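Local coordinates for type IV pilus assembly protein PilF (PDB 2HO1) that is needed for the outer-membrane localization of the secretin subunit PilQ and its assembly into dodecameric secretins, and so for type IV pilus function, at residues 206-209 with 210-213; 196-199 with 200-203; 99-102 with 103-106. All blocks are in the same frame, centred on the assembly; numbering follows the deposited sequence.

In the fold
All three contacts are local, made where helices of this tetratricopeptide superhelix begin, end or turn. Interactions 1 and 2 lie on successive helices, 209-221 and 191-202, with centres about 12 Å apart, and they touch: the hydroxyl of Tyr198 probably bonds both the backbone oxygen of Ser211 and the side-chain NE2 of Gln207. Both are partly buried, but interaction 1 is a polar helix cap whereas interaction 2 pairs two buried aromatic rings. Interaction 3 is a surface turn between helices 87-100 and 105-117, its centre about 37 and 35 Å from those of interactions 1 and 2, across the chain's centre; polar and charged side chains carry it.

Interaction 1: residues 206-209 with 210-213; sequences GQNA and RSLL
Asn208 and Ser211 face each other over the first turn of helix 209-221, their CA atoms 5.3 Å apart, while the helical bonds from Leu212 N to Asn208 O and from Leu213 N to Ala209 O begin the regular pattern. The side chain of Asn208 turns back over the start of the helix: with CG lodged between the backbone N and the carbonyl carbon (chi1 55°), OD1 accepts from Ser211 N at 2.7 Å in a bond that is nearly straight at hydrogen and oxygen alike. Ser211 replies in kind, its OG accepting from Asn208 N at 2.8 Å with an N-H...O angle of 165°, which helps to fix the serine rotamer. This reciprocal pair is a capping box, with Asn208 as N-cap, and it starts a helix assigned to the sixth tetratricopeptide repeat. The serine hydroxyl also points at Gln207 OE1 as a donor, but the modelled 2.4 Å between Ser211 OG and Gln207 OE1 is very short and the detail of this bond is doubtful. Gln207 bends at chi2, which lays its CD against Leu212 CD2 at 3.7 Å. Both Gln207 and Ser211 also meet helix 191-202, joining the cap to it. At the other end of the Asn208 amide, ND2 donates to a water 3.3 Å away. That water also accepts from Arg210 NH1 at 3.0 Å, lying in the guanidinium plane at its edge. The extended Arg210 chain carries the charge on to salt bridges with Glu180 and Asp183.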
loop_
_atom_site.group_PDB
_atom_site.type_symbol
_atom_site.label_atom_id
_atom_site.label_comp_id
_atom_site.label_asym_id
_atom_site.label_seq_id
_atom_site.Cartn_x
_atom_site.Cartn_y
_atom_site.Cartn_z
ATOM N N GLY A 206 -4.981 10.969 28.398
ATOM C CA GLY A 206 -6.396 10.683 28.263
ATOM C C GLY A 206 -6.905 9.373 28.803
ATOM O O GLY A 206 -6.133 8.491 29.161
ATOM N N GLN A 207 -8.227 9.285 28.862
ATOM C CA GLN A 207 -9.002 8.129 29.299
ATOM C C GLN A 207 -10.414 8.532 28.919
ATOM O O GLN A 207 -10.777 9.697 29.037
ATOM C CB GLN A 207 -8.944 7.907 30.821
ATOM C CG GLN A 207 -7.776 7.034 31.325
ATOM C CD GLN A 207 -7.957 5.534 31.052
ATOM O OE1 GLN A 207 -8.875 5.109 30.357
ATOM N NE2 GLN A 207 -7.074 4.737 31.608
ATOM N N ASN A 208 -11.196 7.589 28.418
ATOM C CA ASN A 208 -12.581 7.871 28.066
ATOM C C ASN A 208 -13.360 6.660 28.549
ATOM O O ASN A 208 -12.768 5.751 29.118
ATOM C CB ASN A 208 -12.749 8.122 26.540
ATOM C CG ASN A 208 -12.203 6.984 25.663
ATOM O OD1 ASN A 208 -12.109 5.834 26.082
ATOM N ND2 ASN A 208 -11.870 7.313 24.422
ATOM N N ALA A 209 -14.669 6.644 28.348
ATOM C CA ALA A 209 -15.479 5.535 28.812
ATOM C C ALA A 209 -14.902 4.216 28.298
ATOM O O ALA A 209 -14.674 3.274 29.065
ATOM C CB ALA A 209 -16.906 5.709 28.345
ATOM N N ARG A 210 -14.668 4.164 26.990
ATOM C CA ARG A 210 -14.109 2.989 26.348
ATOM C C ARG A 210 -12.819 2.492 26.997
ATOM O O ARG A 210 -12.723 1.330 27.364
ATOM C CB ARG A 210 -13.842 3.275 24.870
ATOM C CG ARG A 210 -13.204 2.093 24.127
ATOM C CD ARG A 210 -12.579 2.522 22.812
ATOM N NE ARG A 210 -11.925 1.395 22.154
ATOM C CZ ARG A 210 -11.115 1.510 21.109
ATOM N NH1 ARG A 210 -10.861 2.704 20.612
ATOM N NH2 ARG A 210 -10.563 0.432 20.572
ATOM N N SER A 211 -11.827 3.363 27.133
ATOM C CA SER A 211 -10.560 2.952 27.704
ATOM C C SER A 211 -10.610 2.585 29.183
ATOM O O SER A 211 -9.857 1.704 29.621
ATOM C CB SER A 211 -9.472 3.996 27.445
ATOM O OG SER A 211 -9.733 5.215 28.084
ATOM N N LEU A 212 -11.492 3.230 29.948
ATOM C CA LEU A 212 -11.619 2.915 31.371
ATOM C C LEU A 212 -12.138 1.491 31.496
ATOM O O LEU A 212 -11.641 0.716 32.314
ATOM C CB LEU A 212 -12.573 3.900 32.094
ATOM C CG LEU A 212 -11.982 5.300 32.298
ATOM C CD1 LEU A 212 -13.064 6.293 32.704
ATOM C CD2 LEU A 212 -10.859 5.237 33.345
ATOM N N LEU A 213 -13.113 1.131 30.672
ATOM C CA LEU A 213 -13.671 -0.211 30.737
ATOM C C LEU A 213 -12.639 -1.266 30.320
ATOM O O LEU A 213 -12.579 -2.358 30.910
ATOM C CB LEU A 213 -14.901 -0.322 29.856
ATOM C CG LEU A 213 -15.597 -1.682 29.930
ATOM C CD1 LEU A 213 -16.181 -1.900 31.327
ATOM C CD2 LEU A 213 -16.684 -1.747 28.890
HETATM O O HOH W 1 -11.554 5.441 21.744
#

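Interaction 2: residues 196-199 with 200-203; sequences QYYD and LFAQ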
loop_
_atom_site.group_PDB
_atom_site.type_symbol
_atom_site.label_atom_id
_atom_site.label_comp_id
_atom_site.label_asym_id
_atom_site.label_seq_id
_atom_site.Cartn_x
_atom_site.Cartn_y
_atom_site.Cartn_z
ATOM N N GLN A 196 0.426 -4.534 28.167
ATOM C CA GLN A 196 1.595 -3.740 27.871
ATOM C C GLN A 196 1.241 -2.522 27.063
ATOM O O GLN A 196 1.649 -1.414 27.408
ATOM C CB GLN A 196 2.616 -4.570 27.118
ATOM C CG GLN A 196 3.309 -5.590 27.995
ATOM C CD GLN A 196 4.372 -6.330 27.245
ATOM O OE1 GLN A 196 4.076 -7.257 26.476
ATOM N NE2 GLN A 196 5.630 -5.914 27.436
ATOM N N TYR A 197 0.484 -2.722 25.981
ATOM C CA TYR A 197 0.095 -1.606 25.136
ATOM C C TYR A 197 -0.843 -0.670 25.898
ATOM O O TYR A 197 -0.803 0.544 25.718
ATOM C CB TYR A 197 -0.557 -2.117 23.841
ATOM C CG TYR A 197 0.451 -2.504 22.779
ATOM C CD1 TYR A 197 1.140 -1.533 22.057
ATOM C CD2 TYR A 197 0.734 -3.846 22.515
ATOM C CE1 TYR A 197 2.088 -1.888 21.097
ATOM C CE2 TYR A 197 1.670 -4.216 21.558
ATOM C CZ TYR A 197 2.344 -3.239 20.847
ATOM O OH TYR A 197 3.235 -3.610 19.847
ATOM N N TYR A 198 -1.672 -1.234 26.764
ATOM C CA TYR A 198 -2.573 -0.400 27.536
ATOM C C TYR A 198 -1.760 0.536 28.433
ATOM O O TYR A 198 -1.968 1.755 28.443
ATOM C CB TYR A 198 -3.487 -1.233 28.415
ATOM C CG TYR A 198 -4.554 -0.387 29.046
ATOM C CD1 TYR A 198 -4.340 0.239 30.282
ATOM C CD2 TYR A 198 -5.779 -0.185 28.402
ATOM C CE1 TYR A 198 -5.323 1.039 30.862
ATOM C CE2 TYR A 198 -6.763 0.610 28.961
ATOM C CZ TYR A 198 -6.536 1.224 30.192
ATOM O OH TYR A 198 -7.521 2.024 30.739
ATOM N N ASP A 199 -0.825 -0.031 29.186
ATOM C CA ASP A 199 -0.012 0.804 30.057
ATOM C C ASP A 199 0.653 1.912 29.240
ATOM O O ASP A 199 0.713 3.055 29.687
ATOM C CB ASP A 199 1.031 -0.040 30.803
ATOM C CG ASP A 199 0.392 -1.060 31.730
ATOM O OD1 ASP A 199 -0.682 -0.760 32.291
ATOM O OD2 ASP A 199 0.955 -2.163 31.907
ATOM N N LEU A 200 1.131 1.592 28.038
ATOM C CA LEU A 200 1.770 2.610 27.204
ATOM C C LEU A 200 0.748 3.685 26.859
ATOM O O LEU A 200 1.068 4.877 26.799
ATOM C CB LEU A 200 2.339 1.995 25.920
ATOM C CG LEU A 200 3.061 2.942 24.946
ATOM C CD1 LEU A 200 4.305 3.549 25.598
ATOM C CD2 LEU A 200 3.448 2.169 23.691
ATOM N N PHE A 201 -0.494 3.273 26.636
ATOM C CA PHE A 201 -1.539 4.244 26.331
ATOM C C PHE A 201 -1.845 5.107 27.561
ATOM O O PHE A 201 -1.993 6.318 27.451
ATOM C CB PHE A 201 -2.824 3.535 25.881
ATOM C CG PHE A 201 -4.069 4.288 26.220
ATOM C CD1 PHE A 201 -4.460 5.378 25.471
ATOM C CD2 PHE A 201 -4.816 3.945 27.354
ATOM C CE1 PHE A 201 -5.582 6.129 25.842
ATOM C CE2 PHE A 201 -5.923 4.680 27.731
ATOM C CZ PHE A 201 -6.310 5.775 26.979
ATOM N N ALA A 202 -1.955 4.472 28.727
ATOM C CA ALA A 202 -2.273 5.193 29.952
ATOM C C ALA A 202 -1.247 6.279 30.282
ATOM O O ALA A 202 -1.601 7.375 30.735
ATOM C CB ALA A 202 -2.409 4.217 31.103
ATOM N N GLN A 203 0.026 5.989 30.051
ATOM C CA GLN A 203 1.068 6.976 30.312
ATOM C C GLN A 203 1.084 8.015 29.184
ATOM O O GLN A 203 2.144 8.473 28.744
ATOM C CB GLN A 203 2.437 6.292 30.412
ATOM C CG GLN A 203 2.929 5.655 29.110
ATOM C CD GLN A 203 4.390 5.216 29.189
ATOM O OE1 GLN A 203 5.275 6.031 29.446
ATOM N NE2 GLN A 203 4.646 3.923 28.966
#
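Tyr198 and Phe201, three residues apart on helix 191-202, set their side chains alongside each other and pointing the same way, the edge of Phe201 turned to the face of Tyr198 in an edge-to-face pair with centroids 5.5 Å apart and planes at 65°. Followed outward, Phe201 first places CB 3.2 Å from Tyr198 O and 3.6 Å from Tyr197 O, against the carbonyls of the preceding turn. CG is still 4.0 Å from Tyr198 O, which lies at the ring edge near its plane. CD2 then makes the aromatic contact, 4.2 Å from Tyr198 CE2, standing over one face of the tyrosine ring but displaced toward its rim. The far side of the phenylalanine ring meets other parts of the chain: CZ packs on Gly206 O and CE2 on the CB of Ser211, while Ala178 and Leu179 of helix 175-187 also touch the side chain. Tyr198 meets its partner because CG is swung anti to the backbone N (chi1 -171°), and its CE1 lies 4.3 Å from Ala202 CB. The helical bond from Ala202 N to Tyr198 O, 2.7 Å long, is one of four that continue to Gln203 N on Asp199 O, in a helix assigned to the fifth repeat. The contact is thus apolar between the rings and polar at the tyrosine tip, where the hydroxyl bonds Ser211 O and Gln207 NE2, so one buried side chain both packs within its helix and ties it to helix 209-221.

Interaction 3: residues 99-102 with 103-106; sequences ASDS and RNAR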
loop_
_atom_site.group_PDB
_atom_site.type_symbol
_atom_site.label_atom_id
_atom_site.label_comp_id
_atom_site.label_asym_id
_atom_site.label_seq_id
_atom_site.Cartn_x
_atom_site.Cartn_y
_atom_site.Cartn_z
ATOM N N ALA A 99 -4.746 16.721 -8.293
ATOM C CA ALA A 99 -4.655 16.731 -9.744
ATOM C C ALA A 99 -3.255 17.213 -10.034
ATOM O O ALA A 99 -2.550 16.670 -10.887
ATOM C CB ALA A 99 -5.690 17.685 -10.346
ATOM N N SER A 100 -2.850 18.230 -9.282
ATOM C CA SER A 100 -1.525 18.813 -9.417
ATOM C C SER A 100 -0.468 17.713 -9.255
ATOM O O SER A 100 0.241 17.368 -10.208
ATOM C CB SER A 100 -1.353 19.904 -8.363
ATOM O OG SER A 100 -2.396 20.862 -8.493
ATOM N N ASP A 101 -0.364 17.173 -8.044
ATOM C CA ASP A 101 0.567 16.085 -7.766
ATOM C C ASP A 101 -0.207 14.952 -7.101
ATOM O O ASP A 101 -0.453 14.978 -5.911
ATOM C CB ASP A 101 1.722 16.554 -6.859
ATOM C CG ASP A 101 1.242 17.316 -5.627
ATOM O OD1 ASP A 101 0.000 17.388 -5.407
ATOM O OD2 ASP A 101 2.115 17.834 -4.880
ATOM N N SER A 102 -0.606 13.970 -7.901
ATOM C CA SER A 102 -1.366 12.812 -7.421
ATOM C C SER A 102 -0.662 11.950 -6.362
ATOM O O SER A 102 -1.307 11.085 -5.752
ATOM C CB SER A 102 -1.720 11.904 -8.598
ATOM O OG SER A 102 -0.530 11.401 -9.188
ATOM N N ARG A 103 0.641 12.171 -6.151
ATOM C CA ARG A 103 1.395 11.364 -5.177
ATOM C C ARG A 103 1.892 12.057 -3.902
ATOM O O ARG A 103 2.718 11.499 -3.178
ATOM C CB ARG A 103 2.549 10.635 -5.882
ATOM C CG ARG A 103 2.011 9.629 -6.924
ATOM C CD ARG A 103 3.058 8.648 -7.479
ATOM N NE ARG A 103 4.118 9.304 -8.243
ATOM C CZ ARG A 103 5.336 9.557 -7.769
ATOM N NH1 ARG A 103 5.653 9.202 -6.527
ATOM N NH2 ARG A 103 6.239 10.157 -8.540
ATOM N N ASN A 104 1.341 13.245 -3.637
ATOM C CA ASN A 104 1.628 14.054 -2.460
ATOM C C ASN A 104 1.095 13.331 -1.217
ATOM O O ASN A 104 -0.110 13.350 -0.944
ATOM C CB ASN A 104 0.913 15.410 -2.598
ATOM C CG ASN A 104 1.169 16.323 -1.434
ATOM O OD1 ASN A 104 1.157 15.914 -0.289
ATOM N ND2 ASN A 104 1.381 17.582 -1.724
ATOM N N ALA A 105 1.989 12.733 -0.444
ATOM C CA ALA A 105 1.605 11.950 0.736
ATOM C C ALA A 105 0.822 12.671 1.826
ATOM O O ALA A 105 -0.053 12.076 2.456
ATOM C CB ALA A 105 2.857 11.277 1.359
ATOM N N ARG A 106 1.162 13.929 2.087
ATOM C CA ARG A 106 0.467 14.678 3.107
ATOM C C ARG A 106 -1.016 14.849 2.718
ATOM O O ARG A 106 -1.912 14.607 3.526
ATOM C CB ARG A 106 1.129 16.057 3.285
ATOM C CG ARG A 106 0.536 16.882 4.422
ATOM C CD ARG A 106 1.194 18.284 4.499
ATOM N NE ARG A 106 0.780 19.091 3.360
ATOM C CZ ARG A 106 -0.395 19.719 3.296
ATOM N NH1 ARG A 106 -1.245 19.658 4.330
ATOM N NH2 ARG A 106 -0.715 20.427 2.217
#
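Asp101 holds CG between its backbone N and carbonyl carbon (chi1 49°), and Asn104 swings CG anti to its own N; together these rotations bring carboxylate and amide across one another, their planes 80° apart. Asn104 ND2 donates to Asp101 OD2 at 3.3 Å, arriving on the syn side but 35° out of the carboxylate plane. The Asn104 CB also lies against the carboxylate, 3.5 Å from Asp101 OD2. The backbone of residues 101-104 forms a type I beta turn, closed by a weak bond of 3.4 Å from Asn104 N to Asp101 O. The turn joins helix 87-100, assigned to the second tetratricopeptide repeat, to helix 105-117, assigned to the third, and Asn104 serves both parts: as N-cap of the new helix it uses OD1 to accept from Val107 N, while ND2 reaches back to the aspartate. The two ends of one amide are therefore engaged in different directions, which is consistent with its modelled orientation. At the turn's corner, Ser102 OG lies 3.8 Å from Arg103 CG. The arginine guanidinium leads away to a salt bridge with Glu162 of the second subunit, where its side chain also packs on Gln159 of that subunit.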